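Local coordinates for protein geranyltranstransferase (IspA) (Helicobacter pylori, PDB 3LLW) that probably acts as a magnesium-dependent prenyltransferase of isoprenoid biosynthesis, a member of the FPP/GGPP synthase family, at residues A[75-86]-A[130-140]; A[174-185]-A[251-259]. All coordinates share one frame; numbering follows the deposited sequence.

Interaction 1 of 2, residues A[75-86]-A[130-140]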
loop_
_atom_site.group_PDB
_atom_site.type_symbol
_atom_site.label_atom_id
_atom_site.label_comp_id
_atom_site.label_asym_id
_atom_site.label_seq_id
_atom_site.Cartn_x
_atom_site.Cartn_y
_atom_site.Cartn_z
ATOM N N GLU A 75 4.289 -20.107 -1.969
ATOM C CA GLU A 75 3.371 -19.220 -1.289
ATOM C C GLU A 75 4.038 -18.503 -0.116
ATOM O O GLU A 75 3.795 -17.313 0.099
ATOM C CB GLU A 75 2.138 -19.993 -0.809
ATOM C CG GLU A 75 1.450 -20.818 -1.894
ATOM C CD GLU A 75 1.237 -20.041 -3.190
ATOM O OE1 GLU A 75 1.672 -20.533 -4.257
ATOM O OE2 GLU A 75 0.650 -18.939 -3.143
ATOM N N TYR A 76 4.869 -19.233 0.635
ATOM C CA TYR A 76 5.654 -18.668 1.732
ATOM C C TYR A 76 6.701 -17.662 1.207
ATOM O O TYR A 76 6.988 -16.647 1.847
ATOM C CB TYR A 76 6.334 -19.783 2.513
ATOM C CG TYR A 76 5.382 -20.736 3.225
ATOM C CD1 TYR A 76 4.256 -20.260 3.890
ATOM C CD2 TYR A 76 5.633 -22.110 3.257
ATOM C CE1 TYR A 76 3.391 -21.124 4.560
ATOM C CE2 TYR A 76 4.770 -22.989 3.917
ATOM C CZ TYR A 76 3.652 -22.481 4.567
ATOM O OH TYR A 76 2.788 -23.319 5.226
ATOM N N PHE A 77 7.248 -17.949 0.035
ATOM C CA PHE A 77 8.217 -17.066 -0.586
ATOM C C PHE A 77 7.536 -15.762 -1.028
ATOM O O PHE A 77 8.086 -14.700 -0.827
ATOM C CB PHE A 77 8.905 -17.760 -1.759
ATOM C CG PHE A 77 9.971 -18.749 -1.359
ATOM C CD1 PHE A 77 10.377 -18.886 -0.034
ATOM C CD2 PHE A 77 10.614 -19.511 -2.335
ATOM C CE1 PHE A 77 11.367 -19.790 0.321
ATOM C CE2 PHE A 77 11.621 -20.411 -1.991
ATOM C CZ PHE A 77 11.999 -20.550 -0.662
ATOM N N LYS A 78 6.328 -15.861 -1.584
ATOM C CA LYS A 78 5.507 -14.695 -1.922
ATOM C C LYS A 78 5.331 -13.756 -0.726
ATOM O O LYS A 78 5.626 -12.563 -0.827
ATOM C CB LYS A 78 4.136 -15.139 -2.424
ATOM C CG LYS A 78 4.097 -15.548 -3.879
ATOM C CD LYS A 78 2.740 -16.151 -4.175
ATOM C CE LYS A 78 2.671 -16.785 -5.557
ATOM N NZ LYS A 78 1.356 -17.486 -5.744
ATOM N N ILE A 79 4.881 -14.316 0.402
ATOM C CA ILE A 79 4.775 -13.593 1.664
ATOM C C ILE A 79 6.082 -12.960 2.136
ATOM O O ILE A 79 6.112 -11.784 2.523
ATOM C CB ILE A 79 4.242 -14.509 2.766
ATOM C CG1 ILE A 79 2.840 -15.017 2.374
ATOM C CG2 ILE A 79 4.268 -13.777 4.098
ATOM C CD1 ILE A 79 2.301 -16.152 3.226
ATOM N N ALA A 80 7.159 -13.737 2.094
ATOM C CA ALA A 80 8.485 -13.243 2.437
ATOM C C ALA A 80 8.892 -12.090 1.508
ATOM O O ALA A 80 9.487 -11.109 1.959
ATOM C CB ALA A 80 9.502 -14.378 2.356
ATOM N N LEU A 81 8.545 -12.222 0.228
ATOM C CA LEU A 81 8.823 -11.217 -0.803
ATOM C C LEU A 81 7.999 -9.940 -0.571
ATOM O O LEU A 81 8.477 -8.831 -0.853
ATOM C CB LEU A 81 8.565 -11.785 -2.208
ATOM C CG LEU A 81 8.984 -10.924 -3.417
ATOM C CD1 LEU A 81 10.382 -10.374 -3.257
ATOM C CD2 LEU A 81 8.840 -11.664 -4.733
ATOM N N SER A 82 6.793 -10.078 -0.016
ATOM C CA SER A 82 5.969 -8.893 0.258
ATOM C C SER A 82 6.610 -8.015 1.316
ATOM O O SER A 82 6.560 -6.791 1.219
ATOM C CB SER A 82 4.571 -9.280 0.706
ATOM O OG SER A 82 4.604 -9.719 2.037
ATOM N N ILE A 83 7.220 -8.648 2.318
ATOM C CA ILE A 83 7.966 -7.937 3.353
ATOM C C ILE A 83 9.197 -7.228 2.751
ATOM O O ILE A 83 9.495 -6.086 3.104
ATOM C CB ILE A 83 8.422 -8.885 4.466
ATOM C CG1 ILE A 83 7.226 -9.681 5.028
ATOM C CG2 ILE A 83 9.068 -8.091 5.593
ATOM C CD1 ILE A 83 7.598 -10.777 6.030
ATOM N N GLU A 84 9.879 -7.904 1.829
ATOM C CA GLU A 84 11.083 -7.351 1.230
ATOM C C GLU A 84 10.728 -6.139 0.357
ATOM O O GLU A 84 11.401 -5.128 0.431
ATOM C CB GLU A 84 11.871 -8.450 0.489
ATOM C CG GLU A 84 13.280 -8.069 -0.040
ATOM C CD GLU A 84 14.302 -7.635 1.025
ATOM O OE1 GLU A 84 14.121 -7.921 2.237
ATOM O OE2 GLU A 84 15.313 -6.996 0.629
ATOM N N CYS A 85 9.623 -6.220 -0.389
ATOM C CA CYS A 85 9.123 -5.086 -1.193
ATOM C C CYS A 85 8.777 -3.834 -0.381
ATOM O O CYS A 85 9.146 -2.714 -0.771
ATOM C CB CYS A 85 7.919 -5.506 -2.043
ATOM S SG CYS A 85 8.385 -6.588 -3.392
ATOM N N LEU A 86 8.079 -4.027 0.738
ATOM C CA LEU A 86 7.777 -2.932 1.657
ATOM C C LEU A 86 9.040 -2.287 2.201
ATOM O O LEU A 86 9.129 -1.070 2.259
ATOM C CB LEU A 86 6.893 -3.401 2.812
ATOM C CG LEU A 86 6.066 -2.279 3.449
ATOM C CD1 LEU A 86 4.993 -1.794 2.487
ATOM C CD2 LEU A 86 5.432 -2.735 4.750
ATOM N N TYR A 130 2.301 -3.155 -4.201
ATOM C CA TYR A 130 2.674 -4.535 -4.629
ATOM C C TYR A 130 2.803 -5.574 -3.514
ATOM O O TYR A 130 2.488 -6.738 -3.741
ATOM C CB TYR A 130 3.934 -4.555 -5.496
ATOM C CG TYR A 130 4.119 -5.829 -6.285
ATOM C CD1 TYR A 130 5.253 -6.605 -6.122
ATOM C CD2 TYR A 130 3.149 -6.260 -7.187
ATOM C CE1 TYR A 130 5.431 -7.778 -6.852
ATOM C CE2 TYR A 130 3.305 -7.437 -7.908
ATOM C CZ TYR A 130 4.451 -8.192 -7.732
ATOM O OH TYR A 130 4.615 -9.363 -8.447
ATOM N N SER A 131 3.284 -5.155 -2.339
ATOM C CA SER A 131 3.385 -6.010 -1.144
ATOM C C SER A 131 2.045 -6.608 -0.756
ATOM O O SER A 131 1.962 -7.722 -0.274
ATOM C CB SER A 131 3.865 -5.183 0.046
ATOM O OG SER A 131 4.995 -4.413 -0.300
ATOM N N PHE A 132 0.991 -5.837 -0.971
ATOM C CA PHE A 132 -0.344 -6.263 -0.634
ATOM C C PHE A 132 -0.962 -7.131 -1.714
ATOM O O PHE A 132 -1.735 -8.063 -1.402
ATOM C CB PHE A 132 -1.179 -5.047 -0.199
ATOM C CG PHE A 132 -0.545 -4.299 0.963
ATOM C CD1 PHE A 132 -0.625 -4.810 2.249
ATOM C CD2 PHE A 132 0.216 -3.131 0.751
ATOM C CE1 PHE A 132 -0.011 -4.163 3.329
ATOM C CE2 PHE A 132 0.839 -2.470 1.830
ATOM C CZ PHE A 132 0.712 -2.982 3.124
ATOM N N GLU A 133 -0.567 -6.891 -2.964
ATOM C CA GLU A 133 -0.948 -7.752 -4.081
ATOM C C GLU A 133 -0.300 -9.118 -3.959
ATOM O O GLU A 133 -0.980 -10.131 -4.119
ATOM C CB GLU A 133 -0.611 -7.132 -5.440
ATOM C CG GLU A 133 -1.217 -7.904 -6.634
ATOM C CD GLU A 133 -1.013 -7.222 -7.989
ATOM O OE1 GLU A 133 -0.149 -6.318 -8.112
ATOM O OE2 GLU A 133 -1.729 -7.605 -8.940
ATOM N N LEU A 134 0.992 -9.143 -3.634
ATOM C CA LEU A 134 1.715 -10.400 -3.405
ATOM C C LEU A 134 1.063 -11.210 -2.292
ATOM O O LEU A 134 0.789 -12.397 -2.461
ATOM C CB LEU A 134 3.188 -10.152 -3.055
ATOM C CG LEU A 134 4.196 -9.843 -4.172
ATOM C CD1 LEU A 134 5.502 -9.392 -3.558
ATOM C CD2 LEU A 134 4.427 -11.037 -5.132
ATOM N N LEU A 135 0.798 -10.547 -1.171
ATOM C CA LEU A 135 0.225 -11.196 0.019
ATOM C C LEU A 135 -1.158 -11.773 -0.273
ATOM O O LEU A 135 -1.414 -12.933 0.010
ATOM C CB LEU A 135 0.159 -10.176 1.150
ATOM C CG LEU A 135 0.663 -10.479 2.549
ATOM C CD1 LEU A 135 1.902 -11.307 2.492
ATOM C CD2 LEU A 135 0.942 -9.172 3.277
ATOM N N SER A 136 -2.021 -10.967 -0.894
ATOM C CA SER A 136 -3.387 -11.359 -1.237
ATOM C C SER A 136 -3.484 -12.451 -2.307
ATOM O O SER A 136 -4.474 -13.196 -2.352
ATOM C CB SER A 136 -4.237 -10.139 -1.613
ATOM O OG SER A 136 -3.724 -9.496 -2.772
ATOM N N ASN A 137 -2.453 -12.571 -3.138
ATOM C CA ASN A 137 -2.383 -13.662 -4.118
ATOM C C ASN A 137 -1.660 -14.952 -3.669
ATOM O O ASN A 137 -1.618 -15.933 -4.413
ATOM C CB ASN A 137 -1.819 -13.142 -5.439
ATOM C CG ASN A 137 -2.851 -12.351 -6.227
ATOM O OD1 ASN A 137 -3.694 -12.928 -6.911
ATOM N ND2 ASN A 137 -2.801 -11.025 -6.118
ATOM N N ALA A 138 -1.095 -14.946 -2.463
ATOM C CA ALA A 138 -0.526 -16.154 -1.864
ATOM C C ALA A 138 -1.638 -17.133 -1.473
ATOM O O ALA A 138 -2.623 -16.742 -0.855
ATOM C CB ALA A 138 0.334 -15.799 -0.647
ATOM N N LEU A 139 -1.467 -18.401 -1.831
ATOM C CA LEU A 139 -2.523 -19.410 -1.688
ATOM C C LEU A 139 -2.521 -20.127 -0.340
ATOM O O LEU A 139 -2.200 -21.316 -0.264
ATOM C CB LEU A 139 -2.432 -20.446 -2.815
ATOM C CG LEU A 139 -2.438 -20.011 -4.280
ATOM C CD1 LEU A 139 -2.319 -21.246 -5.162
ATOM C CD2 LEU A 139 -3.685 -19.194 -4.639
ATOM N N LEU A 140 -2.868 -19.403 0.719
ATOM C CA LEU A 140 -3.125 -20.021 2.018
ATOM C C LEU A 140 -4.586 -19.750 2.364
ATOM O O LEU A 140 -5.303 -19.149 1.567
ATOM C CB LEU A 140 -2.186 -19.477 3.107
ATOM C CG LEU A 140 -0.673 -19.316 2.870
ATOM C CD1 LEU A 140 0.032 -18.916 4.169
ATOM C CD2 LEU A 140 -0.013 -20.573 2.281
#
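Leu134 is the central knob of this contact, seated in a hole formed by Lys78, Leu81, Ser82 and Cys85 on the facing helix. Its CD1 methyl does most of the work, lying 3.8 Å from Leu81 CG and 4.0 Å from Cys85 SG, while that same sulfur meets the edge of the Tyr130 ring. One turn along, two small residues let the backbones close in, Ser82 CB coming within 3.2 Å of Ser131 O. Near the start of 75-86, Glu75 reaches across to the chain that leaves the partner helix. Its side chain folds back at chi2 (-47°), which carries the carboxylate to Leu139, where OE2 accepts a nearly straight bond from the main-chain N (165° at the hydrogen); the modelled 2.5 Å between Leu139 N and Glu75 OE2 is probably too short to be taken literally. Leu139 N comes from the anti side of OE2, well out of the carboxylate plane; the syn side takes the Lys78 NZ salt bridge (3.1 Å), so OE2 is held by two donors. Leu140 then turns back onto the first helix: its CD1 meets Ile79 CD1 tip to tip at 3.7 Å, and its CD2 rests on Glu75 CB. Phe132 stacks on Phe132 of the second subunit, placing this pair beside the dimer interface. Close, nearly antiparallel helices (the axes of 75-86 and 130-137 approach to 8.2 Å at 170°) are characteristic of the all-helical bundle of trans-prenyltransferases.

Interaction 2 of 2, residues A[174-185]-A[251-259]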
loop_
_atom_site.group_PDB
_atom_site.type_symbol
_atom_site.label_atom_id
_atom_site.label_comp_id
_atom_site.label_asym_id
_atom_site.label_seq_id
_atom_site.Cartn_x
_atom_site.Cartn_y
_atom_site.Cartn_z
ATOM N N THR A 174 18.907 17.396 14.694
ATOM C CA THR A 174 18.385 17.788 15.996
ATOM C C THR A 174 18.615 16.680 17.020
ATOM O O THR A 174 18.209 15.541 16.790
ATOM C CB THR A 174 16.880 18.163 15.889
ATOM O OG1 THR A 174 16.768 19.463 15.296
ATOM C CG2 THR A 174 16.171 18.171 17.263
ATOM N N PRO A 175 19.275 17.009 18.151
ATOM C CA PRO A 175 19.480 16.039 19.204
ATOM C C PRO A 175 18.143 15.637 19.829
ATOM O O PRO A 175 17.293 16.487 20.088
ATOM C CB PRO A 175 20.328 16.806 20.223
ATOM C CG PRO A 175 20.038 18.221 19.956
ATOM C CD PRO A 175 19.847 18.314 18.501
ATOM N N LEU A 176 17.959 14.342 20.010
ATOM C CA LEU A 176 16.756 13.801 20.634
ATOM C C LEU A 176 17.125 13.235 22.002
ATOM O O LEU A 176 18.247 12.785 22.192
ATOM C CB LEU A 176 16.169 12.704 19.746
ATOM C CG LEU A 176 15.654 13.121 18.363
ATOM C CD1 LEU A 176 15.304 11.904 17.570
ATOM C CD2 LEU A 176 14.468 14.070 18.421
ATOM N N ASN A 177 16.194 13.267 22.961
ATOM C CA ASN A 177 16.438 12.593 24.229
ATOM C C ASN A 177 16.320 11.086 24.040
ATOM O O ASN A 177 15.914 10.633 22.968
ATOM C CB ASN A 177 15.556 13.127 25.381
ATOM C CG ASN A 177 14.059 12.835 25.210
ATOM O OD1 ASN A 177 13.654 11.758 24.792
ATOM N ND2 ASN A 177 13.233 13.799 25.590
ATOM N N LEU A 178 16.670 10.334 25.079
ATOM C CA LEU A 178 16.556 8.871 25.107
ATOM C C LEU A 178 15.186 8.322 24.755
ATOM O O LEU A 178 15.084 7.389 23.963
ATOM C CB LEU A 178 16.975 8.319 26.483
ATOM C CG LEU A 178 17.054 6.791 26.605
ATOM C CD1 LEU A 178 18.226 6.274 25.790
ATOM C CD2 LEU A 178 17.139 6.331 28.061
ATOM N N GLU A 179 14.143 8.887 25.350
ATOM C CA GLU A 179 12.784 8.405 25.128
ATOM C C GLU A 179 12.370 8.603 23.674
ATOM O O GLU A 179 11.752 7.730 23.057
ATOM C CB GLU A 179 11.806 9.146 26.041
ATOM C CG GLU A 179 10.335 8.721 25.885
ATOM C CD GLU A 179 9.415 9.312 26.959
ATOM O OE1 GLU A 179 9.853 9.449 28.130
ATOM O OE2 GLU A 179 8.247 9.629 26.632
ATOM N N GLN A 180 12.728 9.751 23.113
ATOM C CA GLN A 180 12.253 10.044 21.791
ATOM C C GLN A 180 13.078 9.309 20.730
ATOM O O GLN A 180 12.515 8.825 19.742
ATOM C CB GLN A 180 11.997 11.550 21.590
ATOM C CG GLN A 180 13.151 12.475 21.637
ATOM C CD GLN A 180 12.754 13.901 22.009
ATOM O OE1 GLN A 180 13.617 14.713 22.316
ATOM N NE2 GLN A 180 11.453 14.204 22.000
ATOM N N LEU A 181 14.367 9.111 21.010
ATOM C CA LEU A 181 15.249 8.317 20.147
ATOM C C LEU A 181 14.901 6.822 20.120
ATOM O O LEU A 181 14.994 6.180 19.071
ATOM C CB LEU A 181 16.711 8.513 20.530
ATOM C CG LEU A 181 17.788 7.939 19.596
ATOM C CD1 LEU A 181 17.646 8.402 18.112
ATOM C CD2 LEU A 181 19.170 8.257 20.153
ATOM N N THR A 182 14.492 6.277 21.265
ATOM C CA THR A 182 14.030 4.890 21.339
ATOM C C THR A 182 12.712 4.742 20.577
ATOM O O THR A 182 12.481 3.739 19.902
ATOM C CB THR A 182 13.860 4.414 22.820
ATOM O OG1 THR A 182 15.046 4.705 23.569
ATOM C CG2 THR A 182 13.637 2.930 22.891
ATOM N N PHE A 183 11.857 5.755 20.683
ATOM C CA PHE A 183 10.587 5.799 19.976
ATOM C C PHE A 183 10.802 5.879 18.467
ATOM O O PHE A 183 10.131 5.205 17.706
ATOM C CB PHE A 183 9.790 7.014 20.458
ATOM C CG PHE A 183 8.402 7.102 19.901
ATOM C CD1 PHE A 183 8.162 7.714 18.664
ATOM C CD2 PHE A 183 7.325 6.619 20.627
ATOM C CE1 PHE A 183 6.871 7.801 18.143
ATOM C CE2 PHE A 183 6.024 6.719 20.119
ATOM C CZ PHE A 183 5.802 7.306 18.870
ATOM N N LEU A 184 11.718 6.733 18.030
ATOM C CA LEU A 184 11.981 6.844 16.613
ATOM C C LEU A 184 12.395 5.488 16.068
ATOM O O LEU A 184 11.815 5.009 15.086
ATOM C CB LEU A 184 12.989 7.978 16.338
ATOM C CG LEU A 184 14.067 8.053 15.256
ATOM C CD1 LEU A 184 13.755 7.356 13.965
ATOM C CD2 LEU A 184 14.320 9.537 14.982
ATOM N N HIS A 185 13.340 4.833 16.732
ATOM C CA HIS A 185 13.885 3.586 16.204
ATOM C C HIS A 185 12.981 2.372 16.392
ATOM O O HIS A 185 13.024 1.460 15.562
ATOM C CB HIS A 185 15.294 3.329 16.746
ATOM C CG HIS A 185 16.318 4.265 16.193
ATOM N ND1 HIS A 185 16.410 4.549 14.846
ATOM C CD2 HIS A 185 17.302 4.971 16.796
ATOM C CE1 HIS A 185 17.399 5.402 14.646
ATOM N NE2 HIS A 185 17.956 5.674 15.813
ATOM N N ALA A 251 26.010 13.117 13.155
ATOM C CA ALA A 251 25.140 13.872 12.255
ATOM C C ALA A 251 23.695 13.345 12.249
ATOM O O ALA A 251 22.740 14.130 12.217
ATOM C CB ALA A 251 25.722 13.884 10.837
ATOM N N LYS A 252 23.552 12.019 12.290
ATOM C CA LYS A 252 22.254 11.339 12.255
ATOM C C LYS A 252 21.630 11.243 13.665
ATOM O O LYS A 252 22.273 11.596 14.658
ATOM C CB LYS A 252 22.453 9.943 11.646
ATOM C CG LYS A 252 21.230 9.336 10.955
ATOM C CD LYS A 252 21.550 7.961 10.373
ATOM C CE LYS A 252 20.288 7.244 9.897
ATOM N NZ LYS A 252 19.492 6.670 11.023
ATOM N N ASN A 253 20.373 10.794 13.742
ATOM C CA ASN A 253 19.706 10.489 15.013
ATOM C C ASN A 253 20.146 9.120 15.498
ATOM O O ASN A 253 19.497 8.115 15.210
ATOM C CB ASN A 253 18.189 10.440 14.854
ATOM C CG ASN A 253 17.576 11.773 14.516
ATOM O OD1 ASN A 253 16.866 11.884 13.520
ATOM N ND2 ASN A 253 17.803 12.784 15.360
ATOM N N SER A 254 21.248 9.070 16.230
ATOM C CA SER A 254 21.823 7.790 16.579
ATOM C C SER A 254 22.229 7.699 18.046
ATOM O O SER A 254 22.414 8.710 18.718
ATOM C CB SER A 254 22.988 7.467 15.632
ATOM O OG SER A 254 24.237 7.499 16.281
ATOM N N PHE A 255 22.361 6.471 18.536
ATOM C CA PHE A 255 22.750 6.238 19.919
ATOM C C PHE A 255 24.211 6.569 20.205
ATOM O O PHE A 255 24.572 6.821 21.345
ATOM C CB PHE A 255 22.436 4.806 20.322
ATOM C CG PHE A 255 20.994 4.579 20.612
ATOM C CD1 PHE A 255 20.459 4.935 21.844
ATOM C CD2 PHE A 255 20.164 4.029 19.653
ATOM C CE1 PHE A 255 19.114 4.739 22.109
ATOM C CE2 PHE A 255 18.816 3.822 19.922
ATOM C CZ PHE A 255 18.299 4.179 21.147
ATOM N N VAL A 256 25.045 6.574 19.170
ATOM C CA VAL A 256 26.420 7.036 19.317
ATOM C C VAL A 256 26.463 8.546 19.620
ATOM O O VAL A 256 27.298 9.001 20.393
ATOM C CB VAL A 256 27.305 6.638 18.100
ATOM C CG1 VAL A 256 28.755 7.116 18.279
ATOM C CG2 VAL A 256 27.262 5.103 17.885
ATOM N N ASN A 257 25.540 9.310 19.049
ATOM C CA ASN A 257 25.460 10.740 19.347
ATOM C C ASN A 257 24.893 11.021 20.727
ATOM O O ASN A 257 25.412 11.876 21.446
ATOM C CB ASN A 257 24.649 11.484 18.288
ATOM C CG ASN A 257 25.388 11.605 16.981
ATOM O OD1 ASN A 257 26.589 11.354 16.917
ATOM N ND2 ASN A 257 24.678 11.992 15.927
ATOM N N LEU A 258 23.830 10.304 21.087
ATOM C CA LEU A 258 23.216 10.464 22.395
ATOM C C LEU A 258 24.151 9.978 23.505
ATOM O O LEU A 258 24.372 10.691 24.476
ATOM C CB LEU A 258 21.874 9.732 22.460
ATOM C CG LEU A 258 21.131 9.759 23.803
ATOM C CD1 LEU A 258 20.535 11.113 24.136
ATOM C CD2 LEU A 258 20.051 8.728 23.788
ATOM N N LEU A 259 24.720 8.785 23.339
ATOM C CA LEU A 259 25.451 8.141 24.431
ATOM C C LEU A 259 26.974 8.252 24.360
ATOM O O LEU A 259 27.635 8.127 25.390
ATOM C CB LEU A 259 25.037 6.670 24.582
ATOM C CG LEU A 259 23.548 6.362 24.788
ATOM C CD1 LEU A 259 23.293 4.868 24.706
ATOM C CD2 LEU A 259 23.055 6.894 26.113
#
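A histidine side chain here grips the peptide carbonyl of an inverse gamma turn: His185 NE2 donates to O of Asn253, the central residue of the turn, at 2.9 Å and with a bent N-H...O angle of 139°. The oxygen lies off the edge of the imidazole, tilted somewhat from its plane. Asn253, the residue most covered by the contact, turns its side chain back toward 174-185, where Leu176 CD1 lies 3.5 Å from its ND2 and Leu184 CD2 meets its OD1; ND2 donates a hydrogen bond to Phe171 O. Beyond the turn, the Phe255 ring is a knob among Leu178, Leu181, Thr182 and His185. Leu181 CD2 sits almost over the ring centre, 4.0 Å from the centroid, as a CH-pi contact, whereas Leu178 CD1 approaches the ring edge. With CG opposite its own N (chi1 -170°), Leu181 extends toward 251-259, and its two methyls divide the work: CD1 lies 3.5 Å from Asn253 O, and CD2 covers the ring. Leu258 completes the layer, its CD2 3.7 Å from Leu178 CD1. A capping box of Asn177 and Gln180 begins the helix on one side; on the other, Phe255 N is held by Asp231. Lys252, poorly ordered, has its side chain about 6 Å from that of Asp100, a magnesium-binding residue although no metal is bound here; this is consistent with the contact lying beside the aspartate-rich metal site typical of FPP/GGPP synthases.

Along the chain the two contacts follow in series: interaction 1 is complete before interaction 2 opens, and neither crosses the other. Interaction 1 closes a 43-residue connection between helices 73-94 and 117-137, the first of which ends at the magnesium ligand Asp94. Interaction 2 spans 65 mostly helical residues, joining the start of helix 178-204 to the short helix 255-259, which comes soon after the unmodelled residues 238-250. Their centres lie 33 Å apart on opposite sides of the chain's centre. Helix 178-204 links them, since farther along it Leu192, Ser196 and Met199 pack against helix 73-94. Both contacts also touch the second subunit.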